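Local coordinates for protein serine protease pet (Escherichia coli, PDB 4OM9) that probably cleaves host proteins, alpha-fodrin among them, as a secreted serine-protease enterotoxin built from a protease domain on a beta-helix, at residues Met3-Ala8 / Asn549-Val554; Gly147-Ser152 / Asn201-Gly206; Leu361-Ile364 / Ser368-Val371; Pro574-Arg579 / Lys617-Asp622; Ile612-Lys617 / Ser649-Gly654. All coordinates share one frame; numbering follows the deposited sequence.

Interaction 1: residues Met3-Ala8 / Asn549-Val554; sequences MDISKA and NAENSV
The carboxylate of E551 enters a buried contact without making a hydrogen bond to the segment it faces: its OE2 stops 4.3 Å from I5 CD1. The same OE2 is also 4.3 Å from A8 O, so one oxygen meets a methyl group and a backbone carbonyl of the residues 3-8. The facing backbones are far apart, I5 CA and E551 CA being 8.8 Å from each other, and the two segments together bury just 98 Å². An extended E551 chain bridges most of that gap, CD lying anti to CA (chi2 -176°). I5 in turn faces E551, its beta carbon set on that side.

One charge and two neutral donors probably account for a carboxylate in this buried place. K35 places its ammonium between the segments, in a salt bridge with E551 OE2 and hydrogen-bonded to I5 O and A8 O; A10 N also donates to OE2, while OE1 is taken by the hydroxyl of S564.

The loop is shaped locally by D4. Its OD1 accepts from S6 N at 3.0 Å (angle 152°) in an Asx turn, and S6 OG lies 2.9 Å from the same oxygen, both reaching it from one face of the carboxylate. E551 itself occupies the break between helices 543-550 and 552-558, at the N-cap position of the second. The contact thus joins the N-terminal end of the chain, in the protease region, to a helical excursion from the beta-helix. With little apolar area, it probably depends on the shared lysine, which would favour an ionised E551.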
# COMPACT_ATOMS: atom_id res chain seq x y z
N MET A 3 16.49 10.39 -28.32
CA MET A 3 15.86 9.17 -27.83
C MET A 3 15.12 8.40 -28.94
O MET A 3 14.33 8.97 -29.69
CB MET A 3 14.89 9.48 -26.69
CG MET A 3 15.49 9.44 -25.29
SD MET A 3 14.42 10.22 -24.04
CE MET A 3 14.33 11.91 -24.63
N ASP A 4 15.36 7.10 -29.01
CA ASP A 4 14.67 6.26 -29.99
C ASP A 4 13.47 5.54 -29.37
O ASP A 4 13.63 4.65 -28.52
CB ASP A 4 15.66 5.26 -30.58
CG ASP A 4 15.02 4.31 -31.57
OD1 ASP A 4 13.87 4.54 -32.01
OD2 ASP A 4 15.68 3.31 -31.91
N ILE A 5 12.28 5.90 -29.81
CA ILE A 5 11.07 5.31 -29.27
C ILE A 5 10.40 4.32 -30.23
O ILE A 5 9.19 4.12 -30.18
CB ILE A 5 10.06 6.40 -28.85
CG1 ILE A 5 9.60 7.23 -30.05
CG2 ILE A 5 10.71 7.32 -27.80
CD1 ILE A 5 8.39 8.13 -29.78
N SER A 6 11.19 3.70 -31.10
CA SER A 6 10.66 2.72 -32.04
C SER A 6 10.31 1.44 -31.31
O SER A 6 9.34 0.76 -31.64
CB SER A 6 11.65 2.43 -33.19
OG SER A 6 12.87 1.87 -32.72
N LYS A 7 11.10 1.12 -30.30
CA LYS A 7 10.82 -0.03 -29.46
C LYS A 7 10.22 0.42 -28.14
O LYS A 7 9.11 0.02 -27.78
CB LYS A 7 12.09 -0.84 -29.20
CG LYS A 7 12.54 -1.72 -30.36
CD LYS A 7 13.32 -0.94 -31.39
CE LYS A 7 13.87 -1.84 -32.49
NZ LYS A 7 14.83 -2.87 -31.98
N ALA A 8 10.96 1.28 -27.44
CA ALA A 8 10.59 1.69 -26.09
C ALA A 8 9.60 2.83 -26.11
O ALA A 8 9.56 3.61 -27.05
CB ALA A 8 11.83 2.10 -25.32
N ASN A 549 0.07 10.97 -30.21
CA ASN A 549 -0.33 10.44 -31.52
C ASN A 549 0.63 9.38 -32.04
O ASN A 549 0.21 8.40 -32.66
CB ASN A 549 -0.44 11.55 -32.55
CG ASN A 549 -1.58 12.51 -32.27
OD1 ASN A 549 -2.57 12.15 -31.61
ND2 ASN A 549 -1.46 13.73 -32.78
N ALA A 550 1.92 9.58 -31.82
CA ALA A 550 2.89 8.69 -32.42
C ALA A 550 2.85 7.32 -31.76
O ALA A 550 3.24 6.32 -32.37
CB ALA A 550 4.28 9.28 -32.34
N GLU A 551 2.37 7.26 -30.53
CA GLU A 551 2.28 5.99 -29.81
C GLU A 551 0.82 5.49 -29.68
O GLU A 551 0.54 4.50 -28.98
CB GLU A 551 2.91 6.12 -28.43
CG GLU A 551 4.37 6.60 -28.43
CD GLU A 551 4.97 6.63 -27.04
OE1 GLU A 551 4.33 7.18 -26.12
OE2 GLU A 551 6.08 6.07 -26.86
N ASN A 552 -0.11 6.15 -30.37
CA ASN A 552 -1.54 5.84 -30.26
C ASN A 552 -1.92 4.43 -30.73
O ASN A 552 -2.67 3.73 -30.05
CB ASN A 552 -2.36 6.86 -31.03
CG ASN A 552 -3.83 6.48 -31.12
OD1 ASN A 552 -4.52 6.34 -30.11
ND2 ASN A 552 -4.33 6.31 -32.35
N SER A 553 -1.39 4.00 -31.87
CA SER A 553 -1.71 2.70 -32.45
C SER A 553 -1.35 1.55 -31.53
O SER A 553 -2.19 0.70 -31.25
CB SER A 553 -1.00 2.51 -33.80
OG SER A 553 -1.41 3.50 -34.71
N VAL A 554 -0.11 1.53 -31.05
CA VAL A 554 0.35 0.47 -30.17
C VAL A 554 -0.37 0.55 -28.82
O VAL A 554 -0.53 -0.46 -28.13
CB VAL A 554 1.88 0.52 -29.95
CG1 VAL A 554 2.29 1.74 -29.12
CG2 VAL A 554 2.37 -0.76 -29.27

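Interaction 2: residues Gly147-Ser152 / Asn201-Gly206; sequences GFRVGS and NLTTNG
R149 sends CG anti to its own nitrogen (chi1 -174°), and bends at chi2 and chi3 (85°) then swing the guanidinium against T203 and N201. NH1 comes within 3.7 Å of T203 OG1, and NH2 within 4.1 Å of N201 ND2. Neither pair is a hydrogen bond. The N201 amide is turned 74° from the guanidinium plane, and its nitrogen faces another nitrogen, so the approach is packing without polar pairing. Each group is satisfied elsewhere: R149 NH1 bonds to Y193 OH, T203 OG1 to T240 OG1, and N201 ND2 to A173 O and S172 OG.

Strand 143-151, which carries R149, belongs to the antiparallel sheet of a chymotrypsin-like domain, clan PA. The partner segment 201-206 is the loop leading into strand 211-216, and its last residue, G206, begins the Gly-Asp-Ser-Gly sequence that in this clan holds the nucleophilic serine. R149 NH2 also makes a long, weak ion pair with D207 of that sequence.

Past the end of the strand the link becomes watery. The backbones close to 6.4 Å between S152 CA and G206 CA, yet S152 C and G206 O remain 4.4 Å apart. One water fills in, accepting from S152 N at 2.9 Å and donating to G206 O at 2.9 Å.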
# COMPACT_ATOMS: atom_id res chain seq x y z
N GLY A 147 26.80 1.14 -17.63
CA GLY A 147 26.43 2.20 -16.74
C GLY A 147 25.28 3.03 -17.25
O GLY A 147 24.77 2.80 -18.34
N PHE A 148 24.90 4.02 -16.44
CA PHE A 148 23.76 4.87 -16.71
C PHE A 148 24.18 6.32 -16.68
O PHE A 148 25.05 6.72 -15.90
CB PHE A 148 22.65 4.67 -15.67
CG PHE A 148 21.92 3.36 -15.78
CD1 PHE A 148 20.87 3.22 -16.68
CD2 PHE A 148 22.24 2.30 -14.94
CE1 PHE A 148 20.16 1.99 -16.77
CE2 PHE A 148 21.54 1.08 -15.02
CZ PHE A 148 20.51 0.92 -15.94
N ARG A 149 23.52 7.12 -17.50
CA ARG A 149 23.75 8.55 -17.47
C ARG A 149 22.42 9.25 -17.56
O ARG A 149 21.54 8.83 -18.29
CB ARG A 149 24.65 8.99 -18.61
CG ARG A 149 25.04 10.43 -18.53
CD ARG A 149 25.11 11.03 -19.91
NE ARG A 149 23.78 11.46 -20.30
CZ ARG A 149 23.11 10.97 -21.33
NH1 ARG A 149 23.68 10.06 -22.11
NH2 ARG A 149 21.90 11.43 -21.59
N VAL A 150 22.29 10.35 -16.85
CA VAL A 150 21.04 11.06 -16.79
C VAL A 150 21.27 12.54 -17.11
O VAL A 150 22.21 13.15 -16.57
CB VAL A 150 20.44 10.85 -15.41
CG1 VAL A 150 19.75 12.08 -14.88
CG2 VAL A 150 19.59 9.61 -15.39
N GLY A 151 20.45 13.10 -17.99
CA GLY A 151 20.53 14.53 -18.27
C GLY A 151 19.33 15.03 -19.05
O GLY A 151 18.41 14.25 -19.37
N SER A 152 19.32 16.33 -19.38
CA SER A 152 18.19 16.89 -20.12
C SER A 152 18.60 17.85 -21.22
O SER A 152 18.16 19.01 -21.24
CB SER A 152 17.23 17.58 -19.14
OG SER A 152 16.03 17.96 -19.78
N ASN A 201 19.36 6.37 -25.91
CA ASN A 201 19.26 7.78 -25.67
C ASN A 201 20.61 8.40 -26.03
O ASN A 201 21.56 8.28 -25.28
CB ASN A 201 18.89 8.03 -24.22
CG ASN A 201 18.66 9.49 -23.92
OD1 ASN A 201 18.81 10.34 -24.80
ND2 ASN A 201 18.26 9.78 -22.68
N LEU A 202 20.69 9.03 -27.19
CA LEU A 202 21.95 9.59 -27.65
C LEU A 202 22.24 10.92 -26.95
O LEU A 202 21.32 11.67 -26.59
CB LEU A 202 21.95 9.77 -29.16
CG LEU A 202 21.61 8.53 -29.99
CD1 LEU A 202 21.47 8.91 -31.44
CD2 LEU A 202 22.63 7.41 -29.80
N THR A 203 23.53 11.22 -26.79
CA THR A 203 23.94 12.43 -26.12
C THR A 203 23.75 13.67 -27.00
O THR A 203 24.05 13.66 -28.19
CB THR A 203 25.41 12.33 -25.70
OG1 THR A 203 25.62 11.06 -25.05
CG2 THR A 203 25.81 13.46 -24.77
N THR A 204 23.23 14.72 -26.38
CA THR A 204 23.01 16.01 -27.03
C THR A 204 23.88 17.04 -26.34
O THR A 204 24.42 16.76 -25.26
CB THR A 204 21.53 16.42 -26.96
OG1 THR A 204 21.15 16.59 -25.57
CG2 THR A 204 20.66 15.35 -27.60
N ASN A 205 24.02 18.23 -26.92
CA ASN A 205 24.88 19.27 -26.34
C ASN A 205 24.47 19.66 -24.91
O ASN A 205 25.32 19.75 -24.02
CB ASN A 205 24.89 20.51 -27.24
CG ASN A 205 25.54 20.24 -28.59
OD1 ASN A 205 26.43 19.41 -28.71
ND2 ASN A 205 25.08 20.96 -29.62
N GLY A 206 23.17 19.85 -24.68
CA GLY A 206 22.68 20.19 -23.36
C GLY A 206 22.94 19.13 -22.30
O GLY A 206 22.74 19.38 -21.12
O HOH W 1 21.48 18.15 -18.82

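Interaction 3: residues Leu361-Ile364 / Ser368-Val371; sequences LHKI and SLNV
L361-I364 and S368-V371 are two short strands joined by a three-residue turn, yet no hydrogen bond passes between them. Their closest alpha carbons, K363 CA and L369 CA, are 8.0 Å apart, too far for sheet pairing, and the chain runs back in roughly the opposite direction. Each strand belongs to a different sheet and is flanked there by parallel neighbours, so the pair marks two faces of one coil of the beta-helix meeting across its interior.

Side chains fill the distance. L361 and L369 approach tip to tip, CD2 to CD2 at 4.0 Å; in L369 the CG stands anti to the backbone nitrogen (chi1 -169°), which directs its methyls across the core. K363 adds its aliphatic part: CE lies 4.2 Å from L369 N and 4.3 Å from L369 CB. Its chain bends at chi2 (-83°), then runs extended to NZ.

That ammonium is hydrogen-bonded to G365 O and G367 O in the turn and to N383 O after the neighbouring strand 379-381, with a weaker bond at 3.5 Å from K363 NZ to I364 O. The lysine therefore has two roles, its methylenes packing beside L369 while its buried charge is met by carbonyl oxygens from the turn and from the adjacent strand's end.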
# COMPACT_ATOMS: atom_id res chain seq x y z
N LEU A 361 17.50 28.47 7.04
CA LEU A 361 18.51 27.67 7.70
C LEU A 361 18.57 26.26 7.06
O LEU A 361 17.61 25.48 7.15
CB LEU A 361 18.22 27.61 9.20
CG LEU A 361 18.77 26.46 10.06
CD1 LEU A 361 20.26 26.25 9.82
CD2 LEU A 361 18.49 26.73 11.53
N HIS A 362 19.69 25.95 6.42
CA HIS A 362 19.90 24.64 5.79
C HIS A 362 20.61 23.69 6.72
O HIS A 362 21.78 23.88 7.05
CB HIS A 362 20.72 24.76 4.50
CG HIS A 362 19.99 25.43 3.38
ND1 HIS A 362 20.46 25.43 2.08
CD2 HIS A 362 18.82 26.12 3.35
CE1 HIS A 362 19.61 26.08 1.31
NE2 HIS A 362 18.61 26.52 2.05
N LYS A 363 19.91 22.65 7.15
CA LYS A 363 20.47 21.67 8.06
C LYS A 363 20.72 20.31 7.37
O LYS A 363 19.79 19.69 6.85
CB LYS A 363 19.53 21.50 9.27
CG LYS A 363 20.14 20.73 10.43
CD LYS A 363 20.06 19.21 10.27
CE LYS A 363 20.69 18.51 11.47
NZ LYS A 363 20.90 17.08 11.14
N ILE A 364 21.97 19.85 7.36
CA ILE A 364 22.28 18.51 6.85
C ILE A 364 23.14 17.78 7.85
O ILE A 364 23.33 18.26 8.98
CB ILE A 364 23.01 18.52 5.50
CG1 ILE A 364 24.36 19.23 5.62
CG2 ILE A 364 22.16 19.17 4.44
CD1 ILE A 364 25.20 19.21 4.32
N SER A 368 22.19 15.98 15.50
CA SER A 368 21.00 16.70 16.00
C SER A 368 21.14 18.21 16.23
O SER A 368 22.00 18.65 16.99
CB SER A 368 20.55 16.08 17.33
OG SER A 368 20.37 14.69 17.22
N LEU A 369 20.25 18.98 15.61
CA LEU A 369 20.08 20.38 15.94
C LEU A 369 18.93 20.50 16.96
O LEU A 369 17.78 20.17 16.65
CB LEU A 369 19.79 21.21 14.69
CG LEU A 369 19.87 22.72 14.91
CD1 LEU A 369 21.26 23.12 15.34
CD2 LEU A 369 19.48 23.50 13.68
N ASN A 370 19.24 20.93 18.17
CA ASN A 370 18.25 21.07 19.23
C ASN A 370 17.87 22.53 19.41
O ASN A 370 18.59 23.29 20.03
CB ASN A 370 18.78 20.51 20.55
CG ASN A 370 17.74 20.56 21.66
OD1 ASN A 370 16.54 20.63 21.39
ND2 ASN A 370 18.21 20.53 22.91
N VAL A 371 16.73 22.91 18.85
CA VAL A 371 16.38 24.32 18.76
C VAL A 371 15.60 24.73 20.00
O VAL A 371 14.44 24.38 20.15
CB VAL A 371 15.56 24.61 17.50
CG1 VAL A 371 15.54 26.09 17.23
CG2 VAL A 371 16.16 23.85 16.28

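Interaction 4: residues Pro574-Arg579 / Lys617-Asp622; sequences PDWETR and KTAYID
W576 meets both its partners with one atom. CH2, at the far corner of the six-membered ring, is 4.1 Å from A619 CB and likewise 4.1 Å from I621 CG2. Both methyls come at the ring obliquely, and the W576 and I621 side chains run at about a right angle to each other. W576, A619 and I621 all face the gap, so the alternate residues A619 and I621 of one strand face present two methyls to the one ring corner. The contact is purely apolar and small, burying 97 Å², with W576 CA still 10.9 Å from I621 CA.

The torsions account for the approach. With CG anti to the carbonyl carbon, chi1 -73° directs the indole off the strand toward 617-622, CH2 leading. In I621 it is CG2, not the longer CG1 branch, that does the touching; CG2 stands anti to the carbonyl carbon while CG1 (chi1 65°) sits between the backbone nitrogen and carbonyl carbon.

In the second shell, the indole is fixed from its polar side: NE1 donates to Q573 O, and P574 C lies at the ring edge, in its plane. A619 packs on Q517, whose OE1 accepts from Y620 N. Next along the same segment as W576, E577 OE1 and R579 NH2 form a salt bridge at 3.3 Å by charge alone, the oxygen lying well out of the guanidinium plane.

Strand 576-583 pairs with 514-520 in the beta-helix body, whereas strand 618-622 pairs antiparallel with 640-644, and W576 joins the two pairs side to side.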
# COMPACT_ATOMS: atom_id res chain seq x y z
N PRO A 574 -2.36 -0.37 -14.50
CA PRO A 574 -2.41 -1.59 -13.68
C PRO A 574 -1.46 -1.55 -12.50
O PRO A 574 -1.55 -2.37 -11.60
CB PRO A 574 -1.98 -2.68 -14.67
CG PRO A 574 -0.95 -1.94 -15.54
CD PRO A 574 -1.53 -0.55 -15.71
N ASP A 575 -0.55 -0.58 -12.50
CA ASP A 575 0.51 -0.58 -11.51
C ASP A 575 0.13 0.23 -10.27
O ASP A 575 0.15 1.46 -10.28
CB ASP A 575 1.82 -0.05 -12.12
CG ASP A 575 1.60 1.14 -13.05
OD1 ASP A 575 0.68 1.07 -13.90
OD2 ASP A 575 2.36 2.13 -12.95
N TRP A 576 -0.20 -0.50 -9.21
CA TRP A 576 -0.64 0.06 -7.94
C TRP A 576 0.14 -0.53 -6.79
O TRP A 576 0.34 -1.77 -6.72
CB TRP A 576 -2.15 -0.21 -7.71
CG TRP A 576 -3.04 0.62 -8.57
CD1 TRP A 576 -3.23 0.48 -9.91
CD2 TRP A 576 -3.84 1.72 -8.16
NE1 TRP A 576 -4.11 1.43 -10.36
CE2 TRP A 576 -4.50 2.20 -9.31
CE3 TRP A 576 -4.06 2.36 -6.93
CZ2 TRP A 576 -5.37 3.29 -9.27
CZ3 TRP A 576 -4.92 3.44 -6.90
CH2 TRP A 576 -5.56 3.89 -8.06
N GLU A 577 0.52 0.34 -5.87
CA GLU A 577 1.14 -0.08 -4.63
C GLU A 577 0.09 -0.44 -3.57
O GLU A 577 -0.79 0.35 -3.26
CB GLU A 577 2.07 1.03 -4.11
CG GLU A 577 3.43 1.03 -4.81
CD GLU A 577 3.86 2.41 -5.25
OE1 GLU A 577 3.46 3.39 -4.59
OE2 GLU A 577 4.59 2.52 -6.26
N THR A 578 0.22 -1.63 -3.03
CA THR A 578 -0.66 -2.09 -1.96
C THR A 578 -0.20 -1.51 -0.64
O THR A 578 1.00 -1.47 -0.35
CB THR A 578 -0.67 -3.62 -1.90
OG1 THR A 578 -1.13 -4.11 -3.16
CG2 THR A 578 -1.60 -4.12 -0.79
N ARG A 579 -1.16 -1.04 0.16
CA ARG A 579 -0.84 -0.33 1.38
C ARG A 579 -1.41 -1.08 2.56
O ARG A 579 -2.46 -1.71 2.43
CB ARG A 579 -1.39 1.11 1.33
CG ARG A 579 -0.82 1.94 0.20
CD ARG A 579 0.70 2.07 0.36
NE ARG A 579 1.22 3.23 -0.36
CZ ARG A 579 2.45 3.30 -0.85
NH1 ARG A 579 3.29 2.29 -0.67
NH2 ARG A 579 2.86 4.38 -1.51
N LYS A 617 -15.49 0.68 -5.38
CA LYS A 617 -14.99 0.79 -6.75
C LYS A 617 -14.35 2.12 -7.04
O LYS A 617 -13.65 2.28 -8.05
CB LYS A 617 -16.14 0.58 -7.74
CG LYS A 617 -16.90 1.85 -8.04
CD LYS A 617 -18.41 1.61 -8.14
CE LYS A 617 -18.74 0.43 -9.04
NZ LYS A 617 -20.15 -0.00 -8.84
N THR A 618 -14.59 3.10 -6.17
CA THR A 618 -14.09 4.44 -6.41
C THR A 618 -12.71 4.61 -5.81
O THR A 618 -12.51 4.43 -4.61
CB THR A 618 -15.04 5.49 -5.85
OG1 THR A 618 -16.37 5.21 -6.31
CG2 THR A 618 -14.63 6.88 -6.32
N ALA A 619 -11.75 4.95 -6.66
CA ALA A 619 -10.40 5.20 -6.20
C ALA A 619 -10.00 6.62 -6.56
O ALA A 619 -10.57 7.23 -7.47
CB ALA A 619 -9.43 4.18 -6.79
N TYR A 620 -9.03 7.16 -5.82
CA TYR A 620 -8.62 8.54 -5.99
C TYR A 620 -7.16 8.65 -6.42
O TYR A 620 -6.30 7.90 -5.95
CB TYR A 620 -8.84 9.33 -4.70
CG TYR A 620 -10.30 9.30 -4.25
CD1 TYR A 620 -10.82 8.16 -3.64
CD2 TYR A 620 -11.15 10.39 -4.45
CE1 TYR A 620 -12.14 8.11 -3.24
CE2 TYR A 620 -12.47 10.34 -4.05
CZ TYR A 620 -12.95 9.20 -3.44
OH TYR A 620 -14.25 9.11 -3.03
N ILE A 621 -6.87 9.57 -7.32
CA ILE A 621 -5.49 9.85 -7.66
C ILE A 621 -5.24 11.35 -7.58
O ILE A 621 -6.19 12.15 -7.66
CB ILE A 621 -5.09 9.33 -9.05
CG1 ILE A 621 -5.87 10.06 -10.15
CG2 ILE A 621 -5.31 7.84 -9.14
CD1 ILE A 621 -5.43 9.68 -11.58
N ASP A 622 -3.96 11.70 -7.46
CA ASP A 622 -3.49 13.06 -7.27
C ASP A 622 -2.67 13.41 -8.50
O ASP A 622 -1.63 12.82 -8.74
CB ASP A 622 -2.68 13.15 -5.96
CG ASP A 622 -1.99 14.52 -5.73
OD1 ASP A 622 -2.28 15.50 -6.45
OD2 ASP A 622 -1.17 14.59 -4.79

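Interaction 5: residues Ile612-Lys617 / Ser649-Gly654; sequences INIGDK and SKFTGG
Apolar packing carries the first half of this contact. I614 CD1 rests 3.9 Å from F651 CB, and at the same separation from F651 CG, so the methyl lies at the root of the ring, obliquely to it. The second branch follows, I614 CG2 standing 4.0 Å from F651 CB. F651 holds CG anti to its backbone nitrogen (chi1 177°), which leads the ring away from the opposing segment and leaves CB and the ring's near end to meet I614. V670 lies against I614, while L672 and I605 pack on F651, so the pair sits in the hydrophobic interior of the parallel beta-helix.

The second half is a close polar-to-backbone approach with no hydrogen bond. S649 OG lies 3.2 Å from G615 CA and 3.6 Å from G615 N, where the two backbones converge to 5.5 Å between G615 CA and S649 CA. G615, with positive phi (77°), offers only its backbone to S649 OG.

Strands from two different rows of the solenoid thus meet through their side chains. With no hydrogen bond across it, the contact probably rests on burial of I614 and F651, the serine hydroxyl adding only a close approach to the G615 backbone.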
# COMPACT_ATOMS: atom_id res chain seq x y z
N ILE A 612 -20.20 1.35 5.49
CA ILE A 612 -18.92 0.70 5.25
C ILE A 612 -18.90 -0.00 3.89
O ILE A 612 -19.61 -1.00 3.68
CB ILE A 612 -18.60 -0.33 6.33
CG1 ILE A 612 -18.75 0.30 7.72
CG2 ILE A 612 -17.20 -0.93 6.11
CD1 ILE A 612 -18.30 -0.62 8.86
N ASN A 613 -18.12 0.53 2.96
CA ASN A 613 -17.97 -0.13 1.67
C ASN A 613 -16.61 -0.79 1.57
O ASN A 613 -15.59 -0.13 1.37
CB ASN A 613 -18.19 0.86 0.53
CG ASN A 613 -19.57 1.51 0.57
OD1 ASN A 613 -20.57 0.85 0.86
ND2 ASN A 613 -19.62 2.82 0.29
N ILE A 614 -16.59 -2.10 1.78
CA ILE A 614 -15.39 -2.91 1.59
C ILE A 614 -15.29 -3.37 0.15
O ILE A 614 -16.20 -4.03 -0.35
CB ILE A 614 -15.40 -4.11 2.50
CG1 ILE A 614 -15.77 -3.66 3.92
CG2 ILE A 614 -14.07 -4.81 2.44
CD1 ILE A 614 -15.29 -4.59 5.02
N GLY A 615 -14.19 -3.02 -0.50
CA GLY A 615 -14.02 -3.27 -1.91
C GLY A 615 -14.80 -2.27 -2.75
O GLY A 615 -15.42 -2.63 -3.74
N ASP A 616 -14.78 -1.02 -2.32
CA ASP A 616 -15.40 0.09 -3.04
C ASP A 616 -14.70 0.33 -4.37
O ASP A 616 -13.47 0.24 -4.46
CB ASP A 616 -15.36 1.38 -2.19
CG ASP A 616 -16.18 2.51 -2.79
OD1 ASP A 616 -16.49 2.47 -3.99
OD2 ASP A 616 -16.54 3.45 -2.05
N LYS A 617 -15.49 0.68 -5.38
CA LYS A 617 -14.99 0.79 -6.75
C LYS A 617 -14.35 2.12 -7.04
O LYS A 617 -13.65 2.28 -8.05
CB LYS A 617 -16.14 0.58 -7.74
CG LYS A 617 -16.90 1.85 -8.04
CD LYS A 617 -18.41 1.61 -8.14
CE LYS A 617 -18.74 0.43 -9.04
NZ LYS A 617 -20.15 -0.00 -8.84
N SER A 649 -8.98 -6.02 -2.79
CA SER A 649 -8.93 -5.35 -1.49
C SER A 649 -9.11 -6.35 -0.34
O SER A 649 -9.79 -7.37 -0.50
CB SER A 649 -9.99 -4.27 -1.40
OG SER A 649 -11.28 -4.85 -1.43
N LYS A 650 -8.54 -6.05 0.81
CA LYS A 650 -8.60 -6.99 1.92
C LYS A 650 -9.06 -6.38 3.24
O LYS A 650 -8.47 -5.40 3.72
CB LYS A 650 -7.24 -7.65 2.15
CG LYS A 650 -6.77 -8.58 1.07
CD LYS A 650 -5.65 -9.43 1.63
CE LYS A 650 -5.15 -10.46 0.62
NZ LYS A 650 -4.41 -9.82 -0.49
N PHE A 651 -10.07 -6.99 3.85
CA PHE A 651 -10.36 -6.68 5.24
C PHE A 651 -10.32 -7.94 6.09
O PHE A 651 -10.85 -8.99 5.72
CB PHE A 651 -11.71 -5.98 5.42
CG PHE A 651 -12.04 -5.73 6.86
CD1 PHE A 651 -11.36 -4.73 7.57
CD2 PHE A 651 -12.96 -6.51 7.54
CE1 PHE A 651 -11.63 -4.52 8.90
CE2 PHE A 651 -13.24 -6.30 8.87
CZ PHE A 651 -12.58 -5.31 9.56
N THR A 652 -9.65 -7.81 7.22
CA THR A 652 -9.49 -8.88 8.17
C THR A 652 -9.73 -8.33 9.57
O THR A 652 -9.05 -7.37 10.00
CB THR A 652 -8.09 -9.49 8.07
OG1 THR A 652 -7.93 -10.09 6.79
CG2 THR A 652 -7.87 -10.54 9.15
N GLY A 653 -10.68 -8.94 10.27
CA GLY A 653 -11.01 -8.54 11.64
C GLY A 653 -12.47 -8.74 11.96
O GLY A 653 -13.08 -9.71 11.52
N GLY A 654 -13.05 -7.83 12.74
CA GLY A 654 -14.45 -7.95 13.10
C GLY A 654 -15.20 -6.65 12.95
O GLY A 654 -14.57 -5.58 12.86

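Interactions 1 and 2 lie together in the protease region: their centres are 19 Å apart, and M3 CG touches N201 CG at 3.5 Å, so the N-terminal segment packs on the loop that enters the Gly-Asp-Ser-Gly sequence. Interactions 4 and 5 form the second cluster, with centres 15 Å apart; they share K617, because strands 611-614 and 618-622 are consecutive, one in the beta-helix and one in the antiparallel pair with 640-644. Interactions 1 and 4 are linked in sequence, helix 552-558 being followed by strand 576-583, though about 12 Å still separates their nearest atoms. Interaction 3 is remote, its centre about 36 Å from those of 2 and 4.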